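Local coordinates for protein activated BY transcription factor SSRB (PDB 2WNW) that is of unknown precise role but belongs to glycosyl hydrolase family 30, with a TIM barrel joined to a beta-sandwich domain, at residues Q13-E18 with R308-Y313; L72-S77 with H365-I370; Y100-S105 with S117-H122; P143-A148 with N154-G159; I237-K242 with L291-C296. One frame throughout, in Å; residues are numbered along the deposited sequence.

The five contacts run from the domain junction to the far side of the TIM barrel. Contacts 1 and 2 adjoin, centres about 12 Å apart: Phe15 of contact 1 stacks on Tyr368 of contact 2, and Trp310 touches the backbone of the same helix. Contact 5, inside the barrel, its centre about 8 Å from that of the chain, meets contact 1 where Tyr313 OH nears Gly295. Contacts 3 and 4 are neighbours, centres about 14 Å apart, where Met156 and Pro147 pack on residues 100-103. Trp144 of contact 4 touches Glu294 of contact 5, and each hydrogen-bonds glycerol, probably from the crystallisation liquor. Contacts 1 and 3 lie farthest apart, about 38 Å between centres.

Contact 1 (Q13-E18 with R308-Y313); sequences QQFLVE and RHWHTY
At the junction between the beta-sandwich and the TIM barrel, an aromatic pair joins Phe15, next to a corner in the N-terminal strands, to Trp310 of helix 305-322. The two rings form an offset edge-to-face pair, the edge of Phe15 directed at the indole face. Their centroids, that of the phenyl ring and that of the six-membered indole ring, lie 5.5 Å apart and the planes are inclined by 61°. Phe15 CE1 makes the closest approach, 3.7 Å from Trp310 CZ3, and its CD1 follows at 3.9 Å from the same atom. Trp310 reaches across because its CG stands opposite the backbone N (chi1 164°), which sends the benzo end of the indole out from the helix. The polar end of that indole is held separately, NE1 donating to the carbonyl of Ser435. Phe15 also stacks on Tyr368 of helix 365-374, and Trp310 touches Ser8 of strand 2-9. Such packing of a barrel helix beside sandwich strands 2-9 and 17-25 is consistent with the interdomain interface of family 30 proteins.

Contact 2 (L72-S77 with H365-I370); sequences LSLYFS and HSWYGI
Helices 65-76 and 365-374 approach with Tyr75 and Trp367 nearest, their CA atoms 9.3 Å apart, too far for the backbones to touch, and the side chains fill the interval. Both helices belong to the TIM-barrel part of the chain, and the contact is buried. Trp367 carries it, its CG trans to the backbone N (chi1 -171°), which extends the indole toward helix 65-76. The Tyr75 ring meets the pyrrole side of that indole obliquely, with planes at 59° and 5.0 Å between the centroids of the Tyr75 ring and the five-membered ring of Trp367. Tyr75 CE2 lies 3.6 Å from Trp367 CD1. The phenol oxygen of Tyr75 points onward to the carbonyl of Leu333, a hydrogen bond that anchors the far end of the ring, while His81 stacks on Trp367 and Tyr83 on Tyr75. Leu74 crosses the indole at roughly a right angle, CG 4.0 Å from Trp367 CZ2, and at the indole edge, in its plane, Leu74 O sits 3.5 Å from the same CZ2.

Contact 3 (Y100-S105 with S117-H122); sequences YAYVDS and SRDEAH
Asp119 OD1 is gripped by several groups: the Tyr102 hydroxyl gives it a short hydrogen bond, OH to OD1 2.6 Å, a water probably donates to it, and Tyr181 OH is a further partner. The phenol comes in on the syn side of the carboxylate, 29° out of its plane, and the Tyr102 ring is turned 79° from that plane. Tyr102 OH in turn accepts from the backbone N of Gln91. Water 1 lies 2.9 Å from Asp119 OD1 and 2.6 Å from Tyr100 OH, bridging the second tyrosine to the same oxygen. Asp119 OD2 instead approaches the Tyr100 ring, 3.2 Å from CE1, with carboxylate and ring nearly perpendicular. Across one face of Tyr100 runs Arg118, whose CD makes an off-centre CH-pi contact, 4.3 Å from the ring centroid. The guanidinium lies 29° from the ring plane, with NE 3.4 Å from Tyr100 CD2, and its NH2 forms a salt bridge to Glu54 of helix 54-61. The loop after barrel strand 85-90 is fastened to helix 117-122. With several partners around one buried oxygen, Asp119 is probably stabilised as the anion, and the bonds would restrict rotation of its carboxylate.

Contact 4 (P143-A148 with N154-G159); sequences PWSPPA and NDMNGG
Van der Waals contacts between residues 143-148 and 154-159 centre on Met156 and Ala148, and most are made with polar backbone atoms. The methionine side chain runs past the Ser145-Pro146 backbone: its CG lies 3.6 Å from Pro146 O, and a bend at the thioether (chi3 78°) brings CE to 3.6 Å from Ser145 O. Ala148 CB packs against the backbone of the second segment, 3.7 Å from Asp155 N, and forms an apolar pair with Met156 CG at 4.4 Å. A CA-H...O contact adds to this, Asn154 CA standing 3.2 Å from Ala148 O with an angle of 158° at the hydrogen. Both segments belong to the long loop that follows strand 138-143 of the TIM barrel and leads to helix 167-183; the chain comes back on itself there, the touching parts running 145° apart. Polar bonds act mainly within each arm. Ser145 OG donates to Pro146 O at 2.9 Å, in the carbonyl plane and on a lone pair, and lies 3.3 Å from Met156 O. Lys151 NZ, from the residues between the two segments, is hydrogen-bonded to that same Ser145 OG and to the carbonyls of Asp155 and Gly159, tying the two arms together. In the other arm an Asx turn forms, Asn157 N reaching Asp155 OD1 at 2.9 Å from above the carboxylate plane. Asn157 OD1 accepts in turn from Asn99 ND2.

Contact 5 (I237-K242 with L291-C296); sequences IWDHDK and LFSEGC
A single side-chain hydrogen bond inside the TIM barrel joins the C-terminal end of strand 234-239 to that of strand 289-294. Between these two strands lies strand 264-268, so Asp239 and Ser293 meet across it with their CA atoms 7.0 Å apart. Ser293 OG donates to Asp239 OD1 over 2.7 Å, arriving nearly along the C-O axis of the carboxylate. The serine hydroxyl is placed there by a chi1 of 62°, which sets OG between the backbone N and the carbonyl carbon, while Asp239 extends to meet it. His268 of the middle strand also bonds OD1, and Asp239 OD2 takes a salt bridge from Arg87 and a hydrogen bond from Ser192. Arg87 ties Asp239 to Glu294, its NH2 on Asp239 OD2 and its NH1 on Glu294 OE1. The partners on both carboxylate oxygens, Ser293 among them, restrict rotation of the Asp239 carboxylate within the buried polar network.

Contact 1 (Q13-E18 with R308-Y313)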
# COMPACT_ATOMS: atom_id res chain seq x y z
N GLN A 13 20.98 20.20 6.86
CA GLN A 13 20.54 20.70 8.16
C GLN A 13 19.50 21.82 8.05
O GLN A 13 19.45 22.71 8.90
CB GLN A 13 21.74 21.19 8.97
CG GLN A 13 22.77 20.11 9.28
CD GLN A 13 22.35 19.21 10.43
OE1 GLN A 13 21.26 18.64 10.43
NE2 GLN A 13 23.23 19.08 11.43
N GLN A 14 18.71 21.80 6.98
CA GLN A 14 17.66 22.80 6.77
C GLN A 14 16.32 22.14 7.09
O GLN A 14 15.91 21.21 6.41
CB GLN A 14 17.63 23.28 5.32
CG GLN A 14 18.20 24.66 5.11
CD GLN A 14 19.66 24.75 5.48
OE1 GLN A 14 20.51 24.12 4.85
NE2 GLN A 14 19.97 25.53 6.51
N PHE A 15 15.64 22.62 8.13
CA PHE A 15 14.37 22.03 8.52
C PHE A 15 13.19 22.99 8.57
O PHE A 15 13.32 24.13 9.02
CB PHE A 15 14.51 21.37 9.89
CG PHE A 15 15.45 20.19 9.91
CD1 PHE A 15 15.04 18.96 9.40
CD2 PHE A 15 16.73 20.32 10.43
CE1 PHE A 15 15.90 17.87 9.42
CE2 PHE A 15 17.60 19.22 10.45
CZ PHE A 15 17.18 18.00 9.94
N LEU A 16 12.04 22.50 8.13
CA LEU A 16 10.79 23.24 8.14
C LEU A 16 10.91 24.67 7.60
O LEU A 16 10.51 25.63 8.27
CB LEU A 16 10.23 23.27 9.57
CG LEU A 16 10.00 21.89 10.21
CD1 LEU A 16 9.65 22.07 11.68
CD2 LEU A 16 8.89 21.15 9.47
N VAL A 17 11.46 24.80 6.40
CA VAL A 17 11.61 26.11 5.78
C VAL A 17 10.33 26.40 4.99
O VAL A 17 9.98 25.66 4.08
CB VAL A 17 12.82 26.13 4.82
CG1 VAL A 17 12.96 27.51 4.19
CG2 VAL A 17 14.08 25.76 5.59
N GLU A 18 9.64 27.48 5.36
CA GLU A 18 8.39 27.82 4.68
C GLU A 18 8.50 28.95 3.66
O GLU A 18 9.30 29.87 3.81
CB GLU A 18 7.31 28.20 5.70
CG GLU A 18 5.95 28.42 5.06
CD GLU A 18 4.88 28.86 6.05
OE1 GLU A 18 4.78 28.25 7.14
OE2 GLU A 18 4.13 29.80 5.72
N ARG A 308 18.95 8.00 9.54
CA ARG A 308 18.21 6.75 9.69
C ARG A 308 17.00 6.94 10.59
O ARG A 308 15.94 6.37 10.33
CB ARG A 308 19.09 5.64 10.30
CG ARG A 308 20.19 5.09 9.38
CD ARG A 308 20.60 3.70 9.85
NE ARG A 308 20.97 3.69 11.26
CZ ARG A 308 22.15 4.10 11.72
NH1 ARG A 308 23.06 4.55 10.88
NH2 ARG A 308 22.41 4.08 13.02
N HIS A 309 17.15 7.72 11.65
CA HIS A 309 16.06 7.98 12.58
C HIS A 309 14.97 8.80 11.89
O HIS A 309 13.78 8.58 12.10
CB HIS A 309 16.59 8.70 13.82
CG HIS A 309 17.58 7.89 14.60
ND1 HIS A 309 18.23 8.38 15.71
CD2 HIS A 309 18.03 6.62 14.43
CE1 HIS A 309 19.05 7.45 16.18
NE2 HIS A 309 18.94 6.38 15.42
N TRP A 310 15.41 9.75 11.07
CA TRP A 310 14.53 10.61 10.29
C TRP A 310 13.67 9.71 9.41
O TRP A 310 12.45 9.83 9.38
CB TRP A 310 15.41 11.56 9.46
CG TRP A 310 14.78 12.28 8.31
CD1 TRP A 310 14.84 11.94 6.98
CD2 TRP A 310 14.10 13.55 8.35
NE1 TRP A 310 14.26 12.91 6.21
CE2 TRP A 310 13.80 13.91 7.02
CE3 TRP A 310 13.72 14.41 9.39
CZ2 TRP A 310 13.13 15.11 6.69
CZ3 TRP A 310 13.06 15.60 9.07
CH2 TRP A 310 12.78 15.94 7.73
N HIS A 311 14.33 8.78 8.72
CA HIS A 311 13.63 7.84 7.86
C HIS A 311 12.64 6.96 8.62
O HIS A 311 11.51 6.79 8.19
CB HIS A 311 14.62 6.91 7.15
CG HIS A 311 13.95 5.78 6.44
ND1 HIS A 311 13.29 5.93 5.24
CD2 HIS A 311 13.79 4.48 6.79
CE1 HIS A 311 12.75 4.78 4.88
NE2 HIS A 311 13.04 3.88 5.81
N THR A 312 13.08 6.39 9.73
CA THR A 312 12.21 5.51 10.51
C THR A 312 10.89 6.17 10.89
O THR A 312 9.83 5.59 10.70
CB THR A 312 12.94 5.00 11.78
OG1 THR A 312 14.06 4.20 11.38
CG2 THR A 312 12.00 4.17 12.65
N TYR A 313 10.96 7.40 11.41
CA TYR A 313 9.75 8.10 11.80
C TYR A 313 8.85 8.44 10.62
O TYR A 313 7.66 8.13 10.63
CB TYR A 313 10.09 9.40 12.56
CG TYR A 313 10.26 9.21 14.05
CD1 TYR A 313 11.46 8.76 14.60
CD2 TYR A 313 9.20 9.46 14.92
CE1 TYR A 313 11.60 8.55 15.98
CE2 TYR A 313 9.32 9.25 16.30
CZ TYR A 313 10.52 8.80 16.82
OH TYR A 313 10.62 8.59 18.17

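Contact 2 (L72-S77 with H365-I370)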
# COMPACT_ATOMS: atom_id res chain seq x y z
N LEU A 72 8.17 23.38 26.71
CA LEU A 72 6.72 23.27 26.60
C LEU A 72 6.13 23.98 25.38
O LEU A 72 5.19 23.48 24.77
CB LEU A 72 6.05 23.80 27.88
CG LEU A 72 6.31 22.98 29.14
CD1 LEU A 72 5.65 23.66 30.33
CD2 LEU A 72 5.76 21.56 28.97
N SER A 73 6.68 25.14 25.03
CA SER A 73 6.18 25.88 23.87
C SER A 73 6.47 25.12 22.57
O SER A 73 5.64 25.06 21.66
CB SER A 73 6.83 27.26 23.79
OG SER A 73 6.51 28.03 24.93
N LEU A 74 7.67 24.55 22.50
CA LEU A 74 8.10 23.80 21.32
C LEU A 74 7.17 22.64 21.00
O LEU A 74 6.87 22.37 19.84
CB LEU A 74 9.51 23.25 21.55
CG LEU A 74 10.72 23.84 20.81
CD1 LEU A 74 10.39 25.17 20.15
CD2 LEU A 74 11.86 23.97 21.80
N TYR A 75 6.71 21.96 22.04
CA TYR A 75 5.85 20.80 21.88
C TYR A 75 4.35 21.08 21.93
O TYR A 75 3.58 20.51 21.15
CB TYR A 75 6.18 19.77 22.96
CG TYR A 75 7.16 18.69 22.56
CD1 TYR A 75 8.10 18.22 23.47
CD2 TYR A 75 7.08 18.06 21.31
CE1 TYR A 75 8.94 17.15 23.16
CE2 TYR A 75 7.91 16.99 20.99
CZ TYR A 75 8.84 16.54 21.92
OH TYR A 75 9.64 15.45 21.65
N PHE A 76 3.93 21.95 22.84
CA PHE A 76 2.51 22.19 23.02
C PHE A 76 1.91 23.53 22.59
O PHE A 76 0.70 23.73 22.71
CB PHE A 76 2.15 21.89 24.47
CG PHE A 76 2.68 20.56 24.93
CD1 PHE A 76 3.86 20.48 25.66
CD2 PHE A 76 2.04 19.38 24.55
CE1 PHE A 76 4.40 19.24 26.00
CE2 PHE A 76 2.58 18.14 24.89
CZ PHE A 76 3.76 18.07 25.62
N SER A 77 2.74 24.42 22.08
CA SER A 77 2.25 25.71 21.60
C SER A 77 1.50 25.47 20.30
O SER A 77 1.93 24.66 19.47
CB SER A 77 3.41 26.68 21.35
OG SER A 77 2.99 27.78 20.56
N HIS A 365 16.66 14.96 14.62
CA HIS A 365 15.98 14.95 13.33
C HIS A 365 14.52 14.51 13.46
O HIS A 365 13.64 15.05 12.79
CB HIS A 365 16.70 14.02 12.34
CG HIS A 365 17.91 14.63 11.69
ND1 HIS A 365 18.75 15.50 12.35
CD2 HIS A 365 18.44 14.46 10.46
CE1 HIS A 365 19.75 15.84 11.55
NE2 HIS A 365 19.58 15.22 10.40
N SER A 366 14.27 13.52 14.31
CA SER A 366 12.92 13.01 14.51
C SER A 366 11.92 14.10 14.91
O SER A 366 10.76 14.05 14.51
CB SER A 366 12.93 11.90 15.56
OG SER A 366 13.42 12.38 16.79
N TRP A 367 12.36 15.08 15.68
CA TRP A 367 11.47 16.16 16.10
C TRP A 367 10.94 16.89 14.86
O TRP A 367 9.75 17.18 14.78
CB TRP A 367 12.20 17.15 17.01
CG TRP A 367 11.28 18.17 17.65
CD1 TRP A 367 10.51 18.00 18.76
CD2 TRP A 367 11.02 19.50 17.18
NE1 TRP A 367 9.79 19.15 19.02
CE2 TRP A 367 10.09 20.08 18.07
CE3 TRP A 367 11.49 20.26 16.10
CZ2 TRP A 367 9.61 21.39 17.90
CZ3 TRP A 367 11.02 21.56 15.93
CH2 TRP A 367 10.08 22.11 16.83
N TYR A 368 11.82 17.18 13.91
CA TYR A 368 11.41 17.87 12.69
C TYR A 368 10.58 16.96 11.80
O TYR A 368 9.66 17.42 11.12
CB TYR A 368 12.62 18.40 11.92
CG TYR A 368 13.47 19.36 12.72
CD1 TYR A 368 14.59 18.91 13.41
CD2 TYR A 368 13.12 20.70 12.82
CE1 TYR A 368 15.35 19.79 14.19
CE2 TYR A 368 13.86 21.59 13.59
CZ TYR A 368 14.98 21.12 14.28
OH TYR A 368 15.70 21.98 15.06
N GLY A 369 10.90 15.67 11.80
CA GLY A 369 10.16 14.72 11.00
C GLY A 369 8.71 14.66 11.46
O GLY A 369 7.79 14.72 10.65
N ILE A 370 8.51 14.54 12.76
CA ILE A 370 7.16 14.50 13.32
C ILE A 370 6.47 15.82 12.98
O ILE A 370 5.28 15.85 12.68
CB ILE A 370 7.20 14.32 14.85
CG1 ILE A 370 7.80 12.96 15.20
CG2 ILE A 370 5.81 14.47 15.45
CD1 ILE A 370 8.05 12.76 16.68

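Contact 3 (Y100-S105 with S117-H122)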
# COMPACT_ATOMS: atom_id res chain seq x y z
N TYR A 100 7.63 1.05 40.70
CA TYR A 100 6.78 1.69 41.69
C TYR A 100 5.32 1.38 41.39
O TYR A 100 4.92 1.27 40.23
CB TYR A 100 7.01 3.21 41.76
CG TYR A 100 6.61 4.02 40.54
CD1 TYR A 100 5.28 4.37 40.31
CD2 TYR A 100 7.57 4.45 39.62
CE1 TYR A 100 4.91 5.12 39.19
CE2 TYR A 100 7.21 5.20 38.50
CZ TYR A 100 5.88 5.53 38.29
OH TYR A 100 5.53 6.24 37.16
N ALA A 101 4.53 1.19 42.45
CA ALA A 101 3.11 0.89 42.32
C ALA A 101 2.33 1.77 43.28
O ALA A 101 2.91 2.34 44.21
CB ALA A 101 2.86 -0.59 42.63
N TYR A 102 1.02 1.87 43.07
CA TYR A 102 0.18 2.71 43.93
C TYR A 102 -0.19 2.03 45.24
O TYR A 102 -0.68 2.68 46.17
CB TYR A 102 -1.06 3.13 43.14
CG TYR A 102 -0.70 3.83 41.84
CD1 TYR A 102 -1.39 3.56 40.66
CD2 TYR A 102 0.34 4.76 41.80
CE1 TYR A 102 -1.05 4.19 39.47
CE2 TYR A 102 0.68 5.41 40.61
CZ TYR A 102 -0.01 5.12 39.45
OH TYR A 102 0.31 5.75 38.27
N VAL A 103 0.04 0.73 45.31
CA VAL A 103 -0.22 -0.06 46.52
C VAL A 103 0.80 -1.20 46.49
O VAL A 103 0.99 -1.83 45.45
CB VAL A 103 -1.67 -0.61 46.54
CG1 VAL A 103 -1.89 -1.58 45.39
CG2 VAL A 103 -1.94 -1.30 47.87
N ASP A 104 1.46 -1.46 47.61
CA ASP A 104 2.50 -2.49 47.63
C ASP A 104 2.24 -3.79 48.38
O ASP A 104 3.04 -4.72 48.28
CB ASP A 104 3.80 -1.87 48.15
CG ASP A 104 4.28 -0.74 47.27
OD1 ASP A 104 4.59 -0.99 46.09
OD2 ASP A 104 4.34 0.41 47.77
N SER A 105 1.15 -3.86 49.14
CA SER A 105 0.85 -5.09 49.86
C SER A 105 -0.65 -5.30 49.94
O SER A 105 -1.43 -4.36 49.79
CB SER A 105 1.42 -5.03 51.28
OG SER A 105 0.72 -4.08 52.07
N SER A 117 2.02 9.92 45.52
CA SER A 117 3.00 10.98 45.76
C SER A 117 4.10 11.00 44.71
O SER A 117 4.54 12.07 44.27
CB SER A 117 3.60 10.84 47.16
OG SER A 117 4.28 9.60 47.30
N ARG A 118 4.55 9.82 44.29
CA ARG A 118 5.60 9.73 43.30
C ARG A 118 5.18 10.34 41.96
O ARG A 118 5.94 11.10 41.35
CB ARG A 118 6.02 8.27 43.12
CG ARG A 118 7.22 8.10 42.24
CD ARG A 118 8.03 6.89 42.67
NE ARG A 118 9.08 6.59 41.71
CZ ARG A 118 10.02 5.67 41.91
NH1 ARG A 118 10.03 4.96 43.03
NH2 ARG A 118 10.93 5.44 40.97
N ASP A 119 3.98 10.02 41.50
CA ASP A 119 3.49 10.59 40.25
C ASP A 119 3.27 12.09 40.41
O ASP A 119 3.46 12.86 39.47
CB ASP A 119 2.17 9.94 39.82
CG ASP A 119 2.35 8.54 39.25
OD1 ASP A 119 1.46 8.09 38.50
OD2 ASP A 119 3.37 7.89 39.55
N GLU A 120 2.88 12.51 41.61
CA GLU A 120 2.62 13.92 41.88
C GLU A 120 3.88 14.77 41.77
O GLU A 120 3.83 15.95 41.41
CB GLU A 120 1.99 14.10 43.26
CG GLU A 120 0.71 13.29 43.44
CD GLU A 120 0.01 13.53 44.76
OE1 GLU A 120 0.71 13.67 45.79
OE2 GLU A 120 -1.24 13.58 44.77
N ALA A 121 5.03 14.17 42.07
CA ALA A 121 6.28 14.91 42.01
C ALA A 121 7.01 14.79 40.67
O ALA A 121 7.65 15.73 40.22
CB ALA A 121 7.19 14.46 43.14
N HIS A 122 6.89 13.62 40.04
CA HIS A 122 7.60 13.37 38.78
C HIS A 122 6.83 13.48 37.47
O HIS A 122 7.40 13.84 36.44
CB HIS A 122 8.25 11.99 38.86
CG HIS A 122 9.24 11.85 39.97
ND1 HIS A 122 9.71 10.63 40.40
CD2 HIS A 122 9.87 12.78 40.72
CE1 HIS A 122 10.58 10.81 41.37
NE2 HIS A 122 10.70 12.11 41.59
O HOH W 1 2.97 6.36 36.71

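Contact 4 (P143-A148 with N154-G159)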
# COMPACT_ATOMS: atom_id res chain seq x y z
N PRO A 143 -0.97 0.60 31.39
CA PRO A 143 -0.15 -0.00 32.44
C PRO A 143 0.91 -0.90 31.83
O PRO A 143 0.70 -1.50 30.77
CB PRO A 143 -1.15 -0.84 33.25
CG PRO A 143 -2.52 -0.55 32.64
CD PRO A 143 -2.24 -0.14 31.23
N TRP A 144 2.06 -0.99 32.48
CA TRP A 144 3.13 -1.87 32.04
C TRP A 144 3.06 -3.09 32.97
O TRP A 144 3.43 -4.20 32.60
CB TRP A 144 4.49 -1.18 32.16
CG TRP A 144 4.99 -0.56 30.87
CD1 TRP A 144 6.10 -0.93 30.16
CD2 TRP A 144 4.42 0.56 30.16
NE1 TRP A 144 6.26 -0.12 29.07
CE2 TRP A 144 5.25 0.80 29.04
CE3 TRP A 144 3.30 1.37 30.36
CZ2 TRP A 144 4.99 1.83 28.12
CZ3 TRP A 144 3.04 2.40 29.44
CH2 TRP A 144 3.89 2.62 28.34
N SER A 145 2.56 -2.88 34.19
CA SER A 145 2.43 -3.98 35.14
C SER A 145 1.65 -3.65 36.41
O SER A 145 1.77 -2.56 36.96
CB SER A 145 3.81 -4.50 35.57
OG SER A 145 3.69 -5.50 36.58
N PRO A 146 0.82 -4.60 36.87
CA PRO A 146 0.03 -4.42 38.09
C PRO A 146 1.04 -4.52 39.24
O PRO A 146 2.21 -4.86 39.00
CB PRO A 146 -0.92 -5.61 38.08
CG PRO A 146 -1.07 -5.93 36.62
CD PRO A 146 0.36 -5.78 36.12
N PRO A 147 0.62 -4.24 40.48
CA PRO A 147 1.56 -4.33 41.61
C PRO A 147 2.11 -5.76 41.68
O PRO A 147 1.42 -6.70 41.28
CB PRO A 147 0.69 -3.99 42.82
CG PRO A 147 -0.37 -3.08 42.23
CD PRO A 147 -0.70 -3.77 40.93
N ALA A 148 3.32 -5.91 42.20
CA ALA A 148 3.95 -7.23 42.30
C ALA A 148 3.11 -8.30 42.98
O ALA A 148 2.96 -9.41 42.45
CB ALA A 148 5.30 -7.11 43.00
N ASN A 154 5.05 -12.46 41.46
CA ASN A 154 5.38 -11.55 42.56
C ASN A 154 6.51 -10.57 42.19
O ASN A 154 7.40 -10.29 42.99
CB ASN A 154 5.77 -12.37 43.79
CG ASN A 154 5.97 -11.52 45.03
OD1 ASN A 154 5.17 -10.63 45.32
ND2 ASN A 154 7.03 -11.81 45.78
N ASP A 155 6.45 -10.03 40.97
CA ASP A 155 7.48 -9.10 40.50
C ASP A 155 6.91 -8.27 39.35
O ASP A 155 6.30 -8.82 38.44
CB ASP A 155 8.68 -9.91 39.99
CG ASP A 155 9.91 -9.05 39.70
OD1 ASP A 155 9.82 -7.81 39.63
OD2 ASP A 155 11.00 -9.64 39.53
N MET A 156 7.10 -6.95 39.40
CA MET A 156 6.60 -6.10 38.32
C MET A 156 7.38 -6.38 37.03
O MET A 156 6.85 -6.20 35.93
CB MET A 156 6.71 -4.63 38.70
CG MET A 156 5.71 -4.20 39.77
SD MET A 156 5.75 -2.45 40.10
CE MET A 156 4.82 -1.80 38.70
N ASN A 157 8.63 -6.82 37.18
CA ASN A 157 9.47 -7.13 36.02
C ASN A 157 9.40 -8.62 35.68
O ASN A 157 8.91 -9.43 36.47
CB ASN A 157 10.94 -6.80 36.31
CG ASN A 157 11.14 -5.43 36.92
OD1 ASN A 157 11.58 -5.31 38.07
ND2 ASN A 157 10.84 -4.39 36.16
N GLY A 158 9.91 -8.96 34.50
CA GLY A 158 9.97 -10.35 34.09
C GLY A 158 8.70 -11.08 33.69
O GLY A 158 8.64 -12.30 33.79
N GLY A 159 7.69 -10.34 33.25
CA GLY A 159 6.46 -10.98 32.84
C GLY A 159 5.51 -11.34 33.97
O GLY A 159 5.23 -10.53 34.85

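Contact 5 (I237-K242 with L291-C296)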
# COMPACT_ATOMS: atom_id res chain seq x y z
N ILE A 237 -7.00 -2.30 22.80
CA ILE A 237 -6.38 -3.57 23.12
C ILE A 237 -5.16 -3.77 22.21
O ILE A 237 -4.90 -2.94 21.34
CB ILE A 237 -7.36 -4.76 22.98
CG1 ILE A 237 -7.95 -4.80 21.57
CG2 ILE A 237 -8.47 -4.65 24.02
CD1 ILE A 237 -8.81 -6.03 21.31
N TRP A 238 -4.46 -4.88 22.41
CA TRP A 238 -3.24 -5.26 21.68
C TRP A 238 -2.08 -4.42 22.20
O TRP A 238 -1.29 -4.90 23.01
CB TRP A 238 -3.38 -5.08 20.16
CG TRP A 238 -2.16 -5.57 19.38
CD1 TRP A 238 -1.48 -4.87 18.42
CD2 TRP A 238 -1.50 -6.84 19.49
NE1 TRP A 238 -0.44 -5.63 17.93
CE2 TRP A 238 -0.43 -6.84 18.57
CE3 TRP A 238 -1.71 -7.98 20.28
CZ2 TRP A 238 0.43 -7.94 18.42
CZ3 TRP A 238 -0.86 -9.07 20.14
CH2 TRP A 238 0.20 -9.04 19.21
N ASP A 239 -1.97 -3.17 21.75
CA ASP A 239 -0.91 -2.27 22.20
C ASP A 239 0.44 -2.96 22.04
O ASP A 239 1.27 -2.97 22.96
CB ASP A 239 -1.15 -1.89 23.67
CG ASP A 239 -0.57 -0.53 24.04
OD1 ASP A 239 0.06 0.12 23.18
OD2 ASP A 239 -0.74 -0.11 25.21
N HIS A 240 0.66 -3.55 20.87
CA HIS A 240 1.90 -4.26 20.59
C HIS A 240 2.25 -4.06 19.11
O HIS A 240 1.61 -3.27 18.42
CB HIS A 240 1.72 -5.74 20.94
CG HIS A 240 3.00 -6.51 21.04
ND1 HIS A 240 4.14 -6.00 21.64
CD2 HIS A 240 3.32 -7.77 20.66
CE1 HIS A 240 5.09 -6.91 21.62
NE2 HIS A 240 4.62 -8.00 21.03
N ASP A 241 3.26 -4.78 18.62
CA ASP A 241 3.70 -4.61 17.24
C ASP A 241 2.69 -4.99 16.15
O ASP A 241 1.79 -5.79 16.36
CB ASP A 241 5.02 -5.35 17.05
CG ASP A 241 6.02 -4.99 18.13
OD1 ASP A 241 6.21 -3.78 18.37
OD2 ASP A 241 6.61 -5.91 18.74
N LYS A 242 2.88 -4.41 14.96
CA LYS A 242 1.97 -4.63 13.85
C LYS A 242 1.90 -6.03 13.23
O LYS A 242 0.92 -6.34 12.54
CB LYS A 242 2.25 -3.58 12.76
CG LYS A 242 1.86 -2.17 13.20
CD LYS A 242 2.12 -1.13 12.12
CE LYS A 242 3.57 -0.68 12.12
NZ LYS A 242 3.85 0.24 10.97
N LEU A 291 -4.94 2.92 16.35
CA LEU A 291 -4.01 3.92 16.85
C LEU A 291 -2.55 3.50 16.99
O LEU A 291 -2.24 2.45 17.56
CB LEU A 291 -4.52 4.39 18.22
CG LEU A 291 -3.68 5.32 19.08
CD1 LEU A 291 -3.62 6.70 18.44
CD2 LEU A 291 -4.29 5.41 20.48
N PHE A 292 -1.64 4.33 16.47
CA PHE A 292 -0.22 4.06 16.63
C PHE A 292 0.07 4.65 18.01
O PHE A 292 0.02 5.87 18.19
CB PHE A 292 0.63 4.78 15.58
CG PHE A 292 2.10 4.66 15.83
CD1 PHE A 292 2.77 3.46 15.58
CD2 PHE A 292 2.82 5.71 16.40
CE1 PHE A 292 4.13 3.32 15.89
CE2 PHE A 292 4.17 5.57 16.71
CZ PHE A 292 4.82 4.37 16.46
N SER A 293 0.38 3.80 18.98
CA SER A 293 0.59 4.27 20.34
C SER A 293 2.01 4.40 20.87
O SER A 293 2.21 5.01 21.92
CB SER A 293 -0.20 3.39 21.31
OG SER A 293 0.27 2.06 21.25
N GLU A 294 2.99 3.83 20.18
CA GLU A 294 4.35 3.93 20.67
C GLU A 294 5.42 3.48 19.69
O GLU A 294 5.27 2.49 18.99
CB GLU A 294 4.52 3.13 21.97
CG GLU A 294 5.85 3.36 22.66
CD GLU A 294 6.26 2.21 23.54
OE1 GLU A 294 5.49 1.84 24.46
OE2 GLU A 294 7.37 1.66 23.32
N GLY A 295 6.52 4.23 19.68
CA GLY A 295 7.64 3.91 18.82
C GLY A 295 8.81 4.80 19.21
O GLY A 295 8.60 5.90 19.73
N CYS A 296 10.02 4.31 18.99
CA CYS A 296 11.23 5.08 19.28
C CYS A 296 12.40 4.42 18.57
O CYS A 296 12.26 3.32 18.02
CB CYS A 296 11.49 5.15 20.79
SG CYS A 296 12.05 3.59 21.56